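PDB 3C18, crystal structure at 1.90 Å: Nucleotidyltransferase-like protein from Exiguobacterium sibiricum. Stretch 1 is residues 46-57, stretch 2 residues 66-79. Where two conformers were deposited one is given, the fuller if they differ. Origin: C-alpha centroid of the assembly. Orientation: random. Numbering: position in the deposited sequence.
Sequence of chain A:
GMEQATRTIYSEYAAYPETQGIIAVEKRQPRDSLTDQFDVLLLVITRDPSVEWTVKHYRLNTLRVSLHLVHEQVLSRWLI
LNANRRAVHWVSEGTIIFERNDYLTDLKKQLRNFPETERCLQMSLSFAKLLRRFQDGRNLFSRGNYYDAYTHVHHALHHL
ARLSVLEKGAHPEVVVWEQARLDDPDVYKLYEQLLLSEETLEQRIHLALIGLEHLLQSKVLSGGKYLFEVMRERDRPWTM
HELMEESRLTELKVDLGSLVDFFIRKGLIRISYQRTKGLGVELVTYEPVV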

# COMPACT_ATOMS: atom_id res chain seq x y z
N THR A 46 -1.61 5.77 23.46
CA THR A 46 -2.51 6.76 23.99
C THR A 46 -3.91 6.71 23.36
O THR A 46 -4.09 6.25 22.23
N ARG A 47 -4.89 7.19 24.13
CA ARG A 47 -6.26 7.33 23.66
C ARG A 47 -6.57 8.78 23.42
O ARG A 47 -7.70 9.16 23.18
N ASP A 48 -5.53 9.59 23.45
CA ASP A 48 -5.67 10.99 23.05
C ASP A 48 -6.39 11.01 21.70
O ASP A 48 -5.86 10.53 20.70
N PRO A 49 -7.60 11.59 21.66
CA PRO A 49 -8.43 11.61 20.46
C PRO A 49 -7.88 12.44 19.34
O PRO A 49 -8.36 12.34 18.21
N SER A 50 -6.86 13.23 19.62
CA SER A 50 -6.27 14.07 18.56
C SER A 50 -5.18 13.31 17.85
O SER A 50 -4.68 13.75 16.86
N VAL A 51 -4.85 12.14 18.39
CA VAL A 51 -3.71 11.37 17.90
C VAL A 51 -4.05 10.17 17.00
O VAL A 51 -4.93 9.36 17.29
N GLU A 52 -3.32 10.09 15.90
CA GLU A 52 -3.34 8.92 15.06
C GLU A 52 -1.97 8.25 15.27
O GLU A 52 -1.82 7.23 15.96
N TRP A 53 -0.96 8.81 14.61
CA TRP A 53 0.42 8.42 14.87
C TRP A 53 1.35 9.59 14.53
O TRP A 53 1.24 10.20 13.48
N THR A 54 2.24 9.89 15.45
CA THR A 54 3.23 10.98 15.23
C THR A 54 4.55 10.65 15.88
O THR A 54 4.68 9.65 16.60
N VAL A 55 5.54 11.47 15.56
CA VAL A 55 6.93 11.27 16.04
C VAL A 55 7.55 12.58 16.50
O VAL A 55 7.31 13.64 15.93
N LYS A 56 8.33 12.48 17.55
CA LYS A 56 9.07 13.59 18.15
C LYS A 56 10.51 13.11 18.39
O LYS A 56 10.72 11.96 18.70
N HIS A 57 11.47 13.99 18.18
CA HIS A 57 12.92 13.70 18.35
C HIS A 57 13.57 14.62 19.37
O HIS A 57 13.48 15.83 19.27
N SER A 66 14.00 8.92 20.08
CA SER A 66 12.83 9.03 19.19
C SER A 66 11.57 8.61 19.95
O SER A 66 11.52 7.58 20.58
N LEU A 67 10.56 9.46 19.89
CA LEU A 67 9.30 9.14 20.50
C LEU A 67 8.19 8.95 19.46
O LEU A 67 7.83 9.87 18.71
N HIS A 68 7.67 7.73 19.45
CA HIS A 68 6.49 7.36 18.66
C HIS A 68 5.23 7.40 19.51
O HIS A 68 5.12 6.70 20.49
N LEU A 69 4.33 8.30 19.13
CA LEU A 69 3.05 8.51 19.79
C LEU A 69 2.00 7.92 18.87
O LEU A 69 1.85 8.37 17.73
N VAL A 70 1.34 6.86 19.34
CA VAL A 70 0.36 6.12 18.54
C VAL A 70 -0.94 5.90 19.29
O VAL A 70 -0.92 5.59 20.46
N HIS A 71 -2.04 6.06 18.59
CA HIS A 71 -3.36 5.80 19.22
C HIS A 71 -3.55 4.31 19.36
O HIS A 71 -3.18 3.54 18.48
N GLU A 72 -4.14 3.91 20.48
CA GLU A 72 -4.38 2.51 20.80
C GLU A 72 -5.09 1.74 19.69
O GLU A 72 -4.85 0.56 19.52
N GLN A 73 -5.90 2.44 18.92
CA GLN A 73 -6.75 1.82 17.88
C GLN A 73 -5.99 1.70 16.60
O GLN A 73 -6.26 0.84 15.77
N VAL A 74 -5.02 2.58 16.44
CA VAL A 74 -4.13 2.53 15.29
C VAL A 74 -3.15 1.36 15.44
O VAL A 74 -2.86 0.63 14.50
N LEU A 75 -2.64 1.19 16.65
CA LEU A 75 -1.70 0.12 16.95
C LEU A 75 -2.42 -1.22 16.82
O LEU A 75 -1.90 -2.21 16.29
N SER A 76 -3.62 -1.24 17.34
CA SER A 76 -4.43 -2.48 17.40
C SER A 76 -4.60 -3.00 15.99
O SER A 76 -4.37 -4.16 15.69
N ARG A 77 -5.02 -2.11 15.13
CA ARG A 77 -5.19 -2.39 13.72
C ARG A 77 -3.91 -2.88 13.07
O ARG A 77 -3.94 -3.79 12.28
N TRP A 78 -2.78 -2.25 13.39
CA TRP A 78 -1.51 -2.67 12.81
C TRP A 78 -1.24 -4.11 13.18
O TRP A 78 -0.71 -4.91 12.40
N LEU A 79 -1.59 -4.43 14.41
CA LEU A 79 -1.26 -5.75 14.96
C LEU A 79 -2.23 -6.78 14.38
O LEU A 79 -1.87 -7.91 14.11

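Where a β-strand gives way to a helix, side-chain polar bonds can supplement backbone pairing, and this nucleotidyltransferase-like protein offers a compact example. The strongest such bond is a salt bridge. The CA-to-CB bond of Arg47 points away from the second stretch, yet its extended side chain (chi1 m, then t and t) returns to place NE 2.6 Å from Glu72 OE1; NH2 adds a weak hydrogen bond to the same oxygen at 3.2 Å. Glu72, t at chi1 and chi2, has its CA-to-CB bond directed toward the first stretch, and its OE1 meets the guanidinium at its edge.

Next to it, His71 (chi1 t) caps the helix: its ND1 accepts from Gln73 N at 3.0 Å. His71 NE2 lies 2.8 Å from a water oxygen, and that water donates to Arg47 O at 3.0 Å, so it links the two residues. Thr46 O lies over one face of this imidazole, while Asp48 O approaches its edge.

Within the antiparallel strands, side chains alternate between two faces. On one, Trp53 (chi1 t) donates from NE1 to His68 ND1 at 3.2 Å, their rings meeting rim to rim. Val55 (t) lays CG2 over the face of His68 (m), 3.8 Å from the ring centroid. At the neighbouring edge atom of the indole, Trp53 CD1 packs 3.3 Å from Val70 CG2, and Trp78 (m), reaching in from the helix, turns its edge toward the Trp53 face, with CH2 4.0 Å from CD1.

The other face is more aliphatic. Leu69 (t, p), the residue most extensively covered, sets CD2 3.7 Å from Val51 CG2 and CD1 3.8 Å from Thr46 CG2; its CB lies 3.8 Å from Thr54 CG2. Lys56 (m) lies alongside, its CE 4.4 Å from Leu69 CD2, while its amine is bonded elsewhere in the structure.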

# COMPACT_ATOMS: atom_id res chain seq x y z
CB THR A 46 -1.88 8.16 23.72
OG1 THR A 46 -2.64 9.17 24.38
CG2 THR A 46 -1.81 8.46 22.28
CB ARG A 47 -7.25 6.77 24.65
CG ARG A 47 -7.21 5.30 24.76
CD ARG A 47 -8.21 4.79 25.76
NE ARG A 47 -7.99 3.38 25.99
CZ ARG A 47 -8.57 2.67 26.95
NH1 ARG A 47 -9.42 3.24 27.78
NH2 ARG A 47 -8.30 1.37 27.07
CB ASP A 48 -4.29 11.65 22.91
CG ASP A 48 -4.36 13.13 22.48
OD1 ASP A 48 -5.39 13.58 21.95
OD2 ASP A 48 -3.35 13.84 22.66
CB PRO A 49 -9.74 12.22 20.96
CG PRO A 49 -9.35 13.00 22.16
CD PRO A 49 -8.30 12.16 22.81
CB SER A 50 -5.68 15.39 19.13
OG SER A 50 -4.57 15.17 19.99
CB VAL A 51 -2.83 10.85 19.06
CG1 VAL A 51 -1.75 9.93 18.51
CG2 VAL A 51 -2.18 12.00 19.84
CB GLU A 52 -3.51 9.36 13.61
CG GLU A 52 -4.26 8.35 12.74
CD GLU A 52 -5.79 8.57 12.80
OE1 GLU A 52 -6.25 9.68 12.43
OE2 GLU A 52 -6.52 7.62 13.21
CB TRP A 53 0.80 7.20 14.04
CG TRP A 53 2.27 7.02 13.87
CD1 TRP A 53 3.16 6.61 14.83
CD2 TRP A 53 3.04 7.24 12.69
NE1 TRP A 53 4.44 6.59 14.32
CE2 TRP A 53 4.39 6.97 13.01
CE3 TRP A 53 2.72 7.64 11.39
CZ2 TRP A 53 5.42 7.08 12.08
CZ3 TRP A 53 3.74 7.76 10.48
CH2 TRP A 53 5.08 7.45 10.82
CB THR A 54 2.72 12.40 15.65
OG1 THR A 54 3.63 13.42 15.16
CG2 THR A 54 2.52 12.52 17.17
CB VAL A 55 7.83 10.66 15.00
CG1 VAL A 55 9.26 10.44 15.57
CG2 VAL A 55 7.22 9.39 14.42
CB LYS A 56 8.43 13.99 19.48
CG LYS A 56 6.92 14.22 19.39
CD LYS A 56 6.34 14.70 20.72
CE LYS A 56 4.79 14.72 20.70
NZ LYS A 56 4.12 15.52 21.79
CB HIS A 57 13.70 13.87 17.04
CG HIS A 57 13.48 12.78 16.05
ND1 HIS A 57 13.91 12.87 14.74
CD2 HIS A 57 12.83 11.60 16.16
CE1 HIS A 57 13.56 11.76 14.10
NE2 HIS A 57 12.92 10.97 14.94
CB SER A 66 12.98 8.13 17.96
OG SER A 66 11.94 8.41 17.05
CB LEU A 67 8.95 10.22 21.51
CG LEU A 67 7.81 9.91 22.48
CD1 LEU A 67 8.02 10.60 23.79
CD2 LEU A 67 6.49 10.32 21.85
CB HIS A 68 6.67 6.00 17.99
CG HIS A 68 7.62 6.04 16.81
ND1 HIS A 68 7.23 5.73 15.53
CD2 HIS A 68 8.92 6.41 16.73
CE1 HIS A 68 8.26 5.86 14.71
NE2 HIS A 68 9.30 6.29 15.41
CB LEU A 69 2.78 10.02 20.00
CG LEU A 69 1.57 10.37 20.88
CD1 LEU A 69 1.72 9.80 22.28
CD2 LEU A 69 1.39 11.87 20.95
CB VAL A 70 0.91 4.75 18.16
CG1 VAL A 70 -0.07 4.01 17.25
CG2 VAL A 70 2.26 4.91 17.47
CB HIS A 71 -4.50 6.40 18.38
CG HIS A 71 -5.79 6.47 19.11
ND1 HIS A 71 -6.55 5.35 19.38
CD2 HIS A 71 -6.44 7.52 19.67
CE1 HIS A 71 -7.63 5.71 20.05
NE2 HIS A 71 -7.60 7.02 20.23
CB GLU A 72 -5.19 2.39 22.10
CG GLU A 72 -5.42 0.96 22.53
CD GLU A 72 -6.19 0.85 23.84
OE1 GLU A 72 -6.40 1.88 24.50
OE2 GLU A 72 -6.60 -0.27 24.21
CB GLN A 73 -8.02 2.64 17.63
CG GLN A 73 -8.91 2.73 18.89
CD GLN A 73 -10.24 3.44 18.65
OE1 GLN A 73 -10.54 3.88 17.53
NE2 GLN A 73 -11.04 3.58 19.71
CB VAL A 74 -3.40 3.84 15.09
CG1 VAL A 74 -2.31 3.71 14.04
CG2 VAL A 74 -4.40 4.95 14.70
CB LEU A 75 -1.15 0.24 18.38
CG LEU A 75 -0.15 -0.85 18.78
CD1 LEU A 75 1.02 -0.91 17.78
CD2 LEU A 75 0.34 -0.69 20.22
CB SER A 76 -5.79 -2.17 18.06
OG SER A 76 -6.69 -3.23 17.90
CB ARG A 77 -5.66 -1.16 12.97
CG ARG A 77 -5.89 -1.42 11.51
CD ARG A 77 -6.67 -0.29 10.87
NE ARG A 77 -6.68 -0.47 9.43
CZ ARG A 77 -5.62 -0.31 8.65
NH1 ARG A 77 -4.45 0.03 9.16
NH2 ARG A 77 -5.73 -0.51 7.35
CB TRP A 78 -0.31 -1.88 13.33
CG TRP A 78 -0.19 -0.50 12.78
CD1 TRP A 78 -0.74 -0.04 11.64
CD2 TRP A 78 0.62 0.58 13.31
NE1 TRP A 78 -0.39 1.28 11.45
CE2 TRP A 78 0.46 1.67 12.44
CE3 TRP A 78 1.46 0.71 14.42
CZ2 TRP A 78 1.09 2.91 12.65
CZ3 TRP A 78 2.10 1.93 14.64
CH2 TRP A 78 1.90 3.01 13.75
CB LEU A 79 -1.28 -5.73 16.50
CG LEU A 79 -0.24 -4.87 17.21
CD1 LEU A 79 -0.43 -4.96 18.70
CD2 LEU A 79 1.19 -5.30 16.84
O HOH W 1 -9.89 8.15 21.39